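Local coordinates for protein sulfotransferase (Alicyclobacillus acidocaldarius subsp. acidocaldarius, PDB 3RNL) that probably transfers sulfuryl groups as a member of the sulfotransferase family, and binds magnesium ions, at residues S22-D25 with R26-Q30. Sequence-based numbering, arbitrary orientation.
Sequences SSLD and RYLSQ. With MG (magnesium ion), chain B.
Leu24 and Leu28, one turn apart on helix 21-29, lie against each other on the buried flank of the first helix after strand 11-13. The strand, the connecting loop and this helix occupy the P-loop position of a sulfotransferase-type alpha/beta fold with a parallel central sheet. On the packed side, Leu24 CG meets Leu28 CD1 at 3.9 Å, the two side chains crossing at a slant; Met115 and Leu113 of strand 111-116 and Val199 and Cys202 of helix 195-206 extend this apolar layer. Tyr27 turns its ring, with CG anti to its own carbonyl carbon (chi1 -60°), so that one face rests on the carbonyl oxygen of Ser23. That oxygen lies 3.3 Å from Tyr27 CG, offset toward the rim, and also accepts the 2.9 Å helical bond from Tyr27 N. Pro195 and Val199 touch the Tyr27 side chain.

The solvent side is looser. Arg26 is exposed and its chain bends at chi3 (41°), bringing NH2 within 3.2 Å of Ser23 OG in one of the two conformers of Ser23. Ser22 contributes little beyond its backbone oxygen, which accepts from Arg26 N.

Toward the C-terminal end, Asp25 is buried and its carboxylate forms a salt bridge to Lys40 through OD2. Its carbonyl oxygen accepts the helical bond from Ser29 N. In one of two modelled conformers of Ser29, OG also bonds to that oxygen, from the opposite face of its plane, and stands 3.0 Å from Asp25 OD1. The Ser29 carbonyl instead serves the metal: with the carbonyl oxygens of His31 and Ile34 and three waters it surrounds the magnesium ion, Ser29 O lying 2.4 Å from the magnesium.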
ATOM      1  N   SER A  22       3.132  -6.932   2.234  1.00 20.68           N
ATOM      2  CA  SER A  22       4.255  -7.475   2.984  1.00 20.32           C
ATOM      3  C   SER A  22       4.711  -8.821   2.411  1.00 21.58           C
ATOM      4  O   SER A  22       5.916  -9.068   2.249  1.00 20.95           O
ATOM      5  CB  SER A  22       3.903  -7.606   4.471  1.00 29.70           C
ATOM      6  OG  SER A  22       4.966  -8.215   5.174  1.00 44.28           O
ATOM      7  N   SER A  23       3.757  -9.693   2.102  0.71 19.25           N
ATOM      8  CA  SER A  23       4.098 -10.978   1.506  0.71 18.32           C
ATOM      9  C   SER A  23       4.625 -10.788   0.087  0.71 17.43           C
ATOM     10  O   SER A  23       5.614 -11.406  -0.311  0.71 19.56           O
ATOM     11  CB  SER A  23       2.892 -11.923   1.514  0.71 19.42           C
ATOM     12  OG  SER A  23       2.537 -12.243   2.845  0.71 21.79           O
ATOM     13  N   LEU A  24       3.976  -9.914  -0.675  1.00 16.18           N
ATOM     14  CA  LEU A  24       4.414  -9.673  -2.044  1.00 16.70           C
ATOM     15  C   LEU A  24       5.879  -9.227  -2.062  1.00 16.57           C
ATOM     16  O   LEU A  24       6.694  -9.713  -2.855  1.00 14.17           O
ATOM     17  CB  LEU A  24       3.528  -8.618  -2.709  1.00 14.73           C
ATOM     18  CG  LEU A  24       3.937  -8.236  -4.133  1.00 14.83           C
ATOM     19  CD1 LEU A  24       3.790  -9.446  -5.044  1.00 21.69           C
ATOM     20  CD2 LEU A  24       3.084  -7.068  -4.631  1.00 21.94           C
ATOM     21  N   ASP A  25       6.205  -8.271  -1.196  1.00 13.11           N
ATOM     22  CA  ASP A  25       7.580  -7.795  -1.054  1.00 15.54           C
ATOM     23  C   ASP A  25       8.530  -8.968  -0.743  1.00 14.99           C
ATOM     24  O   ASP A  25       9.575  -9.116  -1.375  1.00 16.32           O
ATOM     25  CB  ASP A  25       7.616  -6.711   0.039  1.00 21.86           C
ATOM     26  CG  ASP A  25       9.026  -6.273   0.427  1.00 37.82           C
ATOM     27  OD1 ASP A  25       9.988  -7.048   0.242  1.00 41.81           O
ATOM     28  OD2 ASP A  25       9.165  -5.140   0.955  1.00 38.23           O
ATOM     29  N   ARG A  26       8.161  -9.798   0.228  1.00 13.66           N
ATOM     30  CA  ARG A  26       8.987 -10.944   0.597  1.00 19.06           C
ATOM     31  C   ARG A  26       9.240 -11.876  -0.594  1.00 22.57           C
ATOM     32  O   ARG A  26      10.373 -12.304  -0.847  1.00 21.09           O
ATOM     33  CB  ARG A  26       8.335 -11.697   1.765  1.00 22.72           C
ATOM     34  CG  ARG A  26       9.092 -12.930   2.231  1.00 38.83           C
ATOM     35  CD  ARG A  26       8.697 -13.285   3.667  1.00 47.39           C
ATOM     36  NE  ARG A  26       7.261 -13.127   3.884  1.00 49.24           N
ATOM     37  CZ  ARG A  26       6.365 -14.086   3.676  1.00 48.64           C
ATOM     38  NH1 ARG A  26       6.765 -15.280   3.255  1.00 50.57           N
ATOM     39  NH2 ARG A  26       5.072 -13.855   3.896  1.00 40.30           N
ATOM     40  N   TYR A  27       8.183 -12.187  -1.336  1.00 17.12           N
ATOM     41  CA  TYR A  27       8.319 -13.068  -2.493  1.00 16.18           C
ATOM     42  C   TYR A  27       9.174 -12.469  -3.615  1.00 16.42           C
ATOM     43  O   TYR A  27       9.999 -13.164  -4.205  1.00 17.64           O
ATOM     44  CB  TYR A  27       6.951 -13.451  -3.042  1.00 14.91           C
ATOM     45  CG  TYR A  27       6.075 -14.167  -2.050  1.00 15.78           C
ATOM     46  CD1 TYR A  27       6.629 -14.889  -0.994  1.00 18.86           C
ATOM     47  CD2 TYR A  27       4.695 -14.124  -2.164  1.00 19.60           C
ATOM     48  CE1 TYR A  27       5.817 -15.546  -0.075  1.00 25.20           C
ATOM     49  CE2 TYR A  27       3.877 -14.776  -1.252  1.00 21.18           C
ATOM     50  CZ  TYR A  27       4.449 -15.487  -0.213  1.00 27.04           C
ATOM     51  OH  TYR A  27       3.637 -16.140   0.686  1.00 28.60           O
ATOM     52  N   LEU A  28       8.953 -11.197  -3.940  1.00 13.34           N
ATOM     53  CA  LEU A  28       9.734 -10.570  -5.006  1.00 13.42           C
ATOM     54  C   LEU A  28      11.210 -10.481  -4.641  1.00 15.91           C
ATOM     55  O   LEU A  28      12.083 -10.658  -5.498  1.00 15.56           O
ATOM     56  CB  LEU A  28       9.191  -9.178  -5.333  1.00 12.21           C
ATOM     57  CG  LEU A  28       7.844  -9.203  -6.051  1.00 13.57           C
ATOM     58  CD1 LEU A  28       7.280  -7.790  -6.152  1.00 14.02           C
ATOM     59  CD2 LEU A  28       7.958  -9.828  -7.436  1.00 18.26           C
ATOM     60  N   SER A  29      11.482 -10.200  -3.368  0.58 15.58           N
ATOM     61  CA  SER A  29      12.855 -10.058  -2.886  0.58 17.97           C
ATOM     62  C   SER A  29      13.663 -11.321  -3.131  0.58 20.56           C
ATOM     63  O   SER A  29      14.878 -11.261  -3.294  0.58 19.64           O
ATOM     64  CB  SER A  29      12.882  -9.736  -1.390  0.58 17.07           C
ATOM     65  OG  SER A  29      12.270  -8.491  -1.125  0.58 18.69           O
ATOM     66  N   GLN A  30      12.989 -12.464  -3.145  1.00 18.14           N
ATOM     67  CA  GLN A  30      13.675 -13.743  -3.352  1.00 17.44           C
ATOM     68  C   GLN A  30      14.234 -13.899  -4.768  1.00 18.67           C
ATOM     69  O   GLN A  30      15.125 -14.717  -4.997  1.00 18.43           O
ATOM     70  CB  GLN A  30      12.744 -14.915  -3.072  1.00 19.44           C
ATOM     71  CG  GLN A  30      12.221 -14.984  -1.649  1.00 20.94           C
ATOM     72  CD  GLN A  30      11.189 -16.073  -1.503  1.00 25.36           C
ATOM     73  OE1 GLN A  30      11.077 -16.941  -2.366  1.00 31.88           O
ATOM     74  NE2 GLN A  30      10.424 -16.036  -0.416  1.00 27.16           N
TER
HETATM   75 MG    MG B 311      16.684 -10.766  -4.798  1.00 20.84          MG
HETATM   76  O   HOH W   1      17.605 -13.060  -4.210  1.00 26.54           O
HETATM   77  O   HOH W   2      17.828  -9.826  -2.672  1.00 36.73           O
HETATM   78  O   HOH W   3      19.099 -10.511  -5.543  1.00 29.65           O